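Peroxiredoxin 5 (Alvinella pompejana, PDB 2XHF) probably reduces hydrogen peroxide and organic hydroperoxides at the expense of thiols, as an antioxidant enzyme of the peroxiredoxin family. Local coordinates at residues A[84-88]-A[89-93]. Residues are numbered along the deposited sequence; the frame is centred on the assembly and turned at random.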
loop_
_atom_site.group_PDB
_atom_site.type_symbol
_atom_site.label_atom_id
_atom_site.label_comp_id
_atom_site.label_asym_id
_atom_site.label_seq_id
_atom_site.Cartn_x
_atom_site.Cartn_y
_atom_site.Cartn_z
ATOM N N ALA A 84 7.040 6.974 -4.528
ATOM C CA ALA A 84 6.827 6.544 -3.156
ATOM C C ALA A 84 7.290 5.119 -2.978
ATOM O O ALA A 84 7.280 4.331 -3.922
ATOM C CB ALA A 84 5.359 6.625 -2.827
ATOM N N VAL A 85 7.631 4.767 -1.742
ATOM C CA VAL A 85 7.978 3.407 -1.405
ATOM C C VAL A 85 6.648 2.697 -1.114
ATOM O O VAL A 85 6.115 2.734 0.014
ATOM C CB VAL A 85 8.977 3.360 -0.232
ATOM C CG1 VAL A 85 9.324 1.925 0.118
ATOM C CG2 VAL A 85 10.242 4.158 -0.557
ATOM N N ASN A 86 6.144 2.038 -2.154
ATOM C CA ASN A 86 4.887 1.282 -2.161
ATOM C C ASN A 86 4.994 0.272 -3.281
ATOM O O ASN A 86 5.801 0.443 -4.211
ATOM C CB ASN A 86 3.681 2.163 -2.467
ATOM C CG ASN A 86 3.131 2.876 -1.246
ATOM O OD1 ASN A 86 3.238 4.081 -1.138
ATOM N ND2 ASN A 86 2.525 2.127 -0.324
ATOM N N ASP A 87 4.146 -0.742 -3.237
ATOM C CA ASP A 87 3.996 -1.628 -4.380
ATOM C C ASP A 87 3.181 -0.900 -5.456
ATOM O O ASP A 87 2.414 0.018 -5.154
ATOM C CB ASP A 87 3.387 -2.985 -3.974
ATOM C CG ASP A 87 1.893 -2.915 -3.688
ATOM O OD1 ASP A 87 1.477 -3.110 -2.509
ATOM O OD2 ASP A 87 1.120 -2.678 -4.645
ATOM N N PRO A 88 3.347 -1.301 -6.728
ATOM C CA PRO A 88 2.694 -0.550 -7.800
ATOM C C PRO A 88 1.188 -0.704 -7.881
ATOM O O PRO A 88 0.543 0.183 -8.401
ATOM C CB PRO A 88 3.364 -1.090 -9.066
ATOM C CG PRO A 88 3.872 -2.431 -8.669
ATOM C CD PRO A 88 4.290 -2.305 -7.241
ATOM N N PHE A 89 0.613 -1.777 -7.343
ATOM C CA PHE A 89 -0.858 -1.884 -7.345
ATOM C C PHE A 89 -1.446 -0.783 -6.464
ATOM O O PHE A 89 -2.382 -0.062 -6.850
ATOM C CB PHE A 89 -1.323 -3.242 -6.849
ATOM C CG PHE A 89 -0.900 -4.401 -7.711
ATOM C CD1 PHE A 89 -1.308 -4.490 -9.038
ATOM C CD2 PHE A 89 -0.119 -5.422 -7.188
ATOM C CE1 PHE A 89 -0.976 -5.606 -9.801
ATOM C CE2 PHE A 89 0.199 -6.544 -7.945
ATOM C CZ PHE A 89 -0.208 -6.603 -9.267
ATOM N N VAL A 90 -0.879 -0.640 -5.273
ATOM C CA VAL A 90 -1.338 0.367 -4.349
ATOM C C VAL A 90 -1.064 1.754 -4.936
ATOM O O VAL A 90 -1.904 2.641 -4.913
ATOM C CB VAL A 90 -0.665 0.197 -2.977
ATOM C CG1 VAL A 90 -0.904 1.434 -2.146
ATOM C CG2 VAL A 90 -1.182 -1.065 -2.279
ATOM N N MET A 91 0.136 1.949 -5.463
ATOM C CA MET A 91 0.503 3.265 -5.989
ATOM C C MET A 91 -0.418 3.690 -7.133
ATOM O O MET A 91 -0.884 4.806 -7.166
ATOM C CB MET A 91 1.953 3.247 -6.456
ATOM C CG MET A 91 2.436 4.599 -6.778
ATOM S SD MET A 91 2.814 5.509 -5.289
ATOM C CE MET A 91 3.608 6.987 -6.017
ATOM N N ALA A 92 -0.704 2.774 -8.050
ATOM C CA ALA A 92 -1.536 3.099 -9.199
ATOM C C ALA A 92 -2.971 3.409 -8.774
ATOM O O ALA A 92 -3.591 4.325 -9.302
ATOM C CB ALA A 92 -1.508 1.961 -10.220
ATOM N N ALA A 93 -3.507 2.632 -7.830
ATOM C CA ALA A 93 -4.884 2.828 -7.381
ATOM C C ALA A 93 -4.972 4.196 -6.729
ATOM O O ALA A 93 -5.898 4.947 -6.948
ATOM C CB ALA A 93 -5.301 1.748 -6.412
#
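D87 N-caps helix 88-98 by reaching forward to the amide of V90, a local contact at the turn where strand 79-84 of the thioredoxin-fold sheet gives way to the helix. OD2 of D87 accepts from V90 N at 2.9 Å with a nearly straight N-H (169°), although the donor stands above the carboxylate plane. The same oxygen takes a second, weak bond from F89 N. What swings the carboxylate over the helix start is chi1 of 75° in D87, which sets CG between the backbone N and the carbonyl carbon. P88, the first residue of the helix, has no amide hydrogen to offer, a common choice just after a cap. The helical bonding then starts at once: M91 N reaches D87 O at 3.0 Å, and A92 N reaches P88 O at 2.9 Å.

The other carboxylate oxygen of D87, OD1, lies 3.4 Å from CG2 of V90 and forms a salt bridge with R132 of the second subunit, so the cap also belongs to the dimer interface. Were D87 an alanine, the amide of V90 would probably lose its side-chain acceptor, F89 N its weak one, and R132 of the second subunit this carboxylate. N86 comes across V90 at about a right angle, ND2 of N86 3.9 Å from CG1 of V90, while its OD1 accepts from the backbone N of A53 in the same chain.

On the sheet side, M91 turns back over the end of the strand. With CG anti to the backbone N (chi1 -170°) and the chain bent at chi2, the side chain touches M106 and A108 of strand 105-108, and CE of M91 lies 3.7 Å from CB of A84.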